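Local coordinates for protein Na Glutathione S-transferase 2 (PDB 2ON5) that binds glutathione and probably catalyses its conjugation, through the thiol, to electrophilic compounds, working as a dimer in a human hookworm, at residues 87-91 and 147-151; 157-162 and 184-189. The contacts are given in a common frame with arbitrary orientation. Numbering follows the deposited sequence.

Contact 1 of 2, residues 87-91 and 147-151; sequences LVDSV and YLVGD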
loop_
_atom_site.group_PDB
_atom_site.type_symbol
_atom_site.label_atom_id
_atom_site.label_comp_id
_atom_site.label_asym_id
_atom_site.label_seq_id
_atom_site.Cartn_x
_atom_site.Cartn_y
_atom_site.Cartn_z
ATOM N N LEU A 87 4.067 -11.900 -3.785
ATOM C CA LEU A 87 2.796 -12.498 -3.319
ATOM C C LEU A 87 2.482 -12.011 -1.910
ATOM O O LEU A 87 1.344 -11.637 -1.599
ATOM C CB LEU A 87 2.852 -14.018 -3.392
ATOM C CG LEU A 87 2.739 -14.548 -4.836
ATOM C CD1 LEU A 87 3.001 -16.071 -4.848
ATOM C CD2 LEU A 87 1.330 -14.203 -5.401
ATOM N N VAL A 88 3.512 -11.954 -1.081
ATOM C CA VAL A 88 3.354 -11.385 0.289
ATOM C C VAL A 88 2.845 -9.930 0.248
ATOM O O VAL A 88 1.877 -9.578 0.958
ATOM C CB VAL A 88 4.664 -11.501 1.105
ATOM C CG1 VAL A 88 4.559 -10.717 2.491
ATOM C CG2 VAL A 88 4.998 -12.979 1.346
ATOM N N ASP A 89 3.489 -9.100 -0.579
ATOM C CA ASP A 89 3.041 -7.728 -0.837
ATOM C C ASP A 89 1.578 -7.645 -1.259
ATOM O O ASP A 89 0.839 -6.784 -0.765
ATOM C CB ASP A 89 3.906 -7.040 -1.912
ATOM C CG ASP A 89 5.337 -6.779 -1.456
ATOM O OD1 ASP A 89 5.646 -7.069 -0.284
ATOM O OD2 ASP A 89 6.116 -6.220 -2.277
ATOM N N SER A 90 1.168 -8.495 -2.197
ATOM C CA SER A 90 -0.234 -8.453 -2.701
ATOM C C SER A 90 -1.263 -8.753 -1.594
ATOM O O SER A 90 -2.320 -8.098 -1.529
ATOM C CB SER A 90 -0.408 -9.409 -3.902
ATOM O OG SER A 90 -0.463 -10.765 -3.508
ATOM N N VAL A 91 -0.949 -9.720 -0.724
ATOM C CA VAL A 91 -1.779 -10.020 0.452
ATOM C C VAL A 91 -1.819 -8.838 1.416
ATOM O O VAL A 91 -2.916 -8.473 1.925
ATOM C CB VAL A 91 -1.334 -11.340 1.198
ATOM C CG1 VAL A 91 -2.150 -11.554 2.501
ATOM C CG2 VAL A 91 -1.525 -12.563 0.284
ATOM N N TYR A 147 0.280 -20.754 6.845
ATOM C CA TYR A 147 0.615 -19.344 6.621
ATOM C C TYR A 147 0.059 -18.860 5.279
ATOM O O TYR A 147 -0.245 -19.663 4.376
ATOM C CB TYR A 147 2.135 -19.092 6.699
ATOM C CG TYR A 147 2.790 -19.508 8.005
ATOM C CD1 TYR A 147 3.659 -20.599 8.052
ATOM C CD2 TYR A 147 2.532 -18.823 9.187
ATOM C CE1 TYR A 147 4.256 -20.997 9.240
ATOM C CE2 TYR A 147 3.119 -19.203 10.379
ATOM C CZ TYR A 147 3.978 -20.290 10.410
ATOM O OH TYR A 147 4.572 -20.664 11.620
ATOM N N LEU A 148 -0.048 -17.541 5.134
ATOM C CA LEU A 148 -0.751 -16.987 3.967
ATOM C C LEU A 148 0.024 -17.229 2.667
ATOM O O LEU A 148 -0.575 -17.547 1.638
ATOM C CB LEU A 148 -1.060 -15.508 4.174
ATOM C CG LEU A 148 -2.061 -15.243 5.302
ATOM C CD1 LEU A 148 -1.921 -13.777 5.724
ATOM C CD2 LEU A 148 -3.505 -15.578 4.841
ATOM N N VAL A 149 1.352 -17.097 2.730
ATOM C CA VAL A 149 2.202 -17.309 1.550
ATOM C C VAL A 149 3.420 -18.136 1.954
ATOM O O VAL A 149 4.124 -17.794 2.903
ATOM C CB VAL A 149 2.676 -15.991 0.903
ATOM C CG1 VAL A 149 3.450 -16.270 -0.382
ATOM C CG2 VAL A 149 1.494 -15.065 0.585
ATOM N N GLY A 150 3.670 -19.232 1.236
ATOM C CA GLY A 150 4.853 -20.041 1.526
ATOM C C GLY A 150 4.742 -20.836 2.822
ATOM O O GLY A 150 3.638 -21.005 3.381
ATOM N N ASP A 151 5.887 -21.317 3.301
ATOM C CA ASP A 151 5.923 -22.295 4.364
ATOM C C ASP A 151 6.338 -21.672 5.687
ATOM O O ASP A 151 6.357 -22.361 6.696
ATOM C CB ASP A 151 6.883 -23.453 4.003
ATOM C CG ASP A 151 6.388 -24.307 2.832
ATOM O OD1 ASP A 151 7.238 -24.921 2.150
ATOM O OD2 ASP A 151 5.166 -24.386 2.599
#

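Contact 2 of 2, residues 157-162 and 184-189; sequences DLCLAE and HAEKVR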
loop_
_atom_site.group_PDB
_atom_site.type_symbol
_atom_site.label_atom_id
_atom_site.label_comp_id
_atom_site.label_asym_id
_atom_site.label_seq_id
_atom_site.Cartn_x
_atom_site.Cartn_y
_atom_site.Cartn_z
ATOM N N ASP A 157 1.323 -12.361 7.540
ATOM C CA ASP A 157 0.787 -13.171 8.650
ATOM C C ASP A 157 0.620 -12.327 9.923
ATOM O O ASP A 157 -0.404 -12.407 10.615
ATOM C CB ASP A 157 1.672 -14.374 8.934
ATOM C CG ASP A 157 1.722 -15.341 7.761
ATOM O OD1 ASP A 157 2.841 -15.544 7.232
ATOM O OD2 ASP A 157 0.626 -15.831 7.360
ATOM N N LEU A 158 1.628 -11.515 10.201
ATOM C CA LEU A 158 1.650 -10.744 11.430
ATOM C C LEU A 158 0.522 -9.741 11.384
ATOM O O LEU A 158 -0.200 -9.598 12.368
ATOM C CB LEU A 158 3.012 -10.050 11.633
ATOM C CG LEU A 158 4.258 -10.956 11.766
ATOM C CD1 LEU A 158 5.587 -10.169 11.858
ATOM C CD2 LEU A 158 4.130 -11.899 12.967
ATOM N N CYS A 159 0.338 -9.096 10.221
ATOM C CA CYS A 159 -0.768 -8.124 10.039
ATOM C C CYS A 159 -2.108 -8.795 10.302
ATOM O O CYS A 159 -2.927 -8.275 11.064
ATOM C CB CYS A 159 -0.782 -7.505 8.629
ATOM S SG CYS A 159 0.583 -6.354 8.347
ATOM N N LEU A 160 -2.355 -9.931 9.647
ATOM C CA LEU A 160 -3.663 -10.583 9.810
ATOM C C LEU A 160 -3.925 -11.122 11.229
ATOM O O LEU A 160 -5.023 -10.887 11.792
ATOM C CB LEU A 160 -3.874 -11.688 8.762
ATOM C CG LEU A 160 -5.246 -12.356 8.782
ATOM C CD1 LEU A 160 -6.352 -11.372 8.389
ATOM C CD2 LEU A 160 -5.220 -13.608 7.905
ATOM N N ALA A 161 -2.971 -11.883 11.770
ATOM C CA ALA A 161 -3.095 -12.470 13.128
ATOM C C ALA A 161 -3.319 -11.362 14.168
ATOM O O ALA A 161 -4.175 -11.471 15.079
ATOM C CB ALA A 161 -1.821 -13.291 13.488
ATOM N N GLU A 162 -2.561 -10.281 14.035
ATOM C CA GLU A 162 -2.706 -9.135 14.971
ATOM C C GLU A 162 -4.093 -8.494 14.868
ATOM O O GLU A 162 -4.756 -8.288 15.875
ATOM C CB GLU A 162 -1.588 -8.097 14.778
ATOM C CG GLU A 162 -1.718 -6.830 15.618
ATOM C CD GLU A 162 -1.891 -7.095 17.113
ATOM O OE1 GLU A 162 -1.191 -7.962 17.683
ATOM O OE2 GLU A 162 -2.707 -6.392 17.718
ATOM N N HIS A 184 -5.198 -19.649 12.006
ATOM C CA HIS A 184 -4.058 -18.842 11.580
ATOM C C HIS A 184 -3.573 -17.898 12.671
ATOM O O HIS A 184 -2.369 -17.848 12.968
ATOM C CB HIS A 184 -4.411 -18.082 10.292
ATOM C CG HIS A 184 -3.403 -17.040 9.925
ATOM N ND1 HIS A 184 -2.303 -17.320 9.142
ATOM C CD2 HIS A 184 -3.304 -15.728 10.271
ATOM C CE1 HIS A 184 -1.591 -16.212 8.983
ATOM N NE2 HIS A 184 -2.180 -15.235 9.648
ATOM N N ALA A 185 -4.495 -17.167 13.301
ATOM C CA ALA A 185 -4.092 -16.243 14.373
ATOM C C ALA A 185 -3.391 -17.005 15.488
ATOM O O ALA A 185 -2.362 -16.543 16.005
ATOM C CB ALA A 185 -5.292 -15.464 14.926
ATOM N N GLU A 186 -3.904 -18.188 15.831
ATOM C CA GLU A 186 -3.359 -18.912 16.984
ATOM C C GLU A 186 -2.029 -19.592 16.655
ATOM O O GLU A 186 -1.170 -19.670 17.519
ATOM C CB GLU A 186 -4.365 -19.884 17.605
ATOM C CG GLU A 186 -5.540 -19.143 18.270
ATOM C CD GLU A 186 -6.505 -20.085 19.001
ATOM O OE1 GLU A 186 -7.386 -19.566 19.706
ATOM O OE2 GLU A 186 -6.381 -21.322 18.871
ATOM N N LYS A 187 -1.871 -20.038 15.408
ATOM C CA LYS A 187 -0.568 -20.541 14.919
ATOM C C LYS A 187 0.533 -19.471 14.990
ATOM O O LYS A 187 1.586 -19.681 15.612
ATOM C CB LYS A 187 -0.700 -21.113 13.503
ATOM C CG LYS A 187 0.624 -21.690 12.925
ATOM C CD LYS A 187 0.428 -22.217 11.509
ATOM C CE LYS A 187 1.685 -22.918 10.997
ATOM N NZ LYS A 187 1.793 -24.224 11.659
ATOM N N VAL A 188 0.269 -18.314 14.381
ATOM C CA VAL A 188 1.209 -17.176 14.359
ATOM C C VAL A 188 1.593 -16.726 15.759
ATOM O O VAL A 188 2.774 -16.613 16.074
ATOM C CB VAL A 188 0.627 -15.999 13.505
ATOM C CG1 VAL A 188 1.500 -14.702 13.587
ATOM C CG2 VAL A 188 0.451 -16.458 12.015
ATOM N N ARG A 189 0.596 -16.515 16.611
ATOM C CA ARG A 189 0.806 -15.958 17.951
ATOM C C ARG A 189 1.489 -16.910 18.940
ATOM O O ARG A 189 1.937 -16.474 20.001
ATOM C CB ARG A 189 -0.512 -15.399 18.502
ATOM C CG ARG A 189 -0.920 -14.100 17.776
ATOM C CD ARG A 189 -2.423 -13.776 17.890
ATOM N NE ARG A 189 -2.912 -13.793 19.278
ATOM C CZ ARG A 189 -2.832 -12.780 20.145
ATOM N NH1 ARG A 189 -2.233 -11.626 19.818
ATOM N NH2 ARG A 189 -3.329 -12.938 21.375
HETATM O O HOH W 1 -0.909 -10.668 17.380
#

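Contact 1 of 2, residues 87-91 and 147-151
Three side chains of one helical face, Leu87, Val88 and Val91, close around Val149, which comes from the loop between helices 117-143 and 155-168. Val149 has an extended backbone (phi/psi -136/127); its CA-to-CB bond points toward the helix, and the t rotamer spreads the methyls, CG1 to 3.8 Å from Leu87 CB and CG2 to 3.9 Å from Val91 CG2. Its CB lies 3.8 Å from CG2 of Val88. Both helical valines also hold the t rotamer, the usual one for valine in a helix because neither methyl then collides with the preceding turn. Leu87, in the common mt conformation, meets the loop with its CB. Leu148, also mt, lies beside Val149 and sets CD1 3.9 Å from Val91 CG1. Gly150 follows with phi/psi of 72/-164, a backbone shape that glycine adopts easily. Ser90 OG donates to Leu87 O at 2.8 Å, while Asp89 forms salt bridges with Arg69 of its own chain and Arg69 of the second subunit. Leu87 and Ser90 also pack on Gln60 and Ala62 of that second subunit, so the contact ties the loop before helix 155-168 to a helix at the dimer interface. With no hydrogen bond or charge pair between the two segments, the loop is held to the helix by the fit of branched aliphatic side chains and the exclusion of water.

Contact 2 of 2, residues 157-162 and 184-189
This is a buried helix-helix crossing inside the all-helical C-terminal domain of the glutathione transferase fold, joining helix 155-168 to helix 179-189. The short axes pass 8.6 Å apart at a crossing angle of -118°, and the small side chains of Ala161 and Ala185 permit that approach: their CA atoms are only 4.1 Å apart. Ala161 CB rests 3.8 Å from Ala185 CA and 3.6 Å from Val188 CG1. Val188, beta-branched and compact, also meets Leu158, with CD2 of the leucine 3.9 Å from CG1 of the valine. At one end of the crossing His184 extends its ring toward helix 155-168. Its NE2 gives a weak hydrogen bond to Asp157 O (3.5 Å), an oxygen already accepting from Ala161 N at 2.9 Å, and Leu160 CD2 packs 3.7 Å from His184 CD2. Asp157 itself turns its carboxylate to the backbone: OD1 accepts from the amide of Thr154 at the start of the helix, consistent with the Ser/Thr-x-x-Asp N-capping box of glutathione transferases, and OD2 from that of Leu148. At the other end, Glu162 OE1 and Arg189 NH1 stand 4.4 Å apart, beyond a salt bridge, and a water joins them, donating a hydrogen bond to Glu162 OE1 (2.7 Å) and accepting one from Arg189 NH1 (2.9 Å). Glu162 makes its direct salt bridges to Arg201 and Arg12. Around the crossing, helix 16-25 of the thioredoxin-like domain packs on Leu158 and Glu162, helix 117-143 on Leu160 and His184, and helix 192-200 on Leu158, Val188 and Arg189.

The two contacts follow one another along the chain, about 12 Å between centres, and meet directly. Leu148 N of contact 1 lies 2.9 Å from Asp157 OD2 of contact 2, a probable hydrogen bond, and Leu148 CG packs 3.8 Å from His184 CE1, so the loop leaning on helix 82-101 is also tied to the helix crossing. Tyr147 CZ also lies 3.5 Å from Lys187 CE. Neither contact includes a residue of the glutathione pocket: the side chains of Val91 and Glu162 lie about 12 and 13 Å from a bound glutathione. Contact 1 borders the second subunit, whereas contact 2 lies deeper, its centre about 9 Å from the chain centre against about 14 Å.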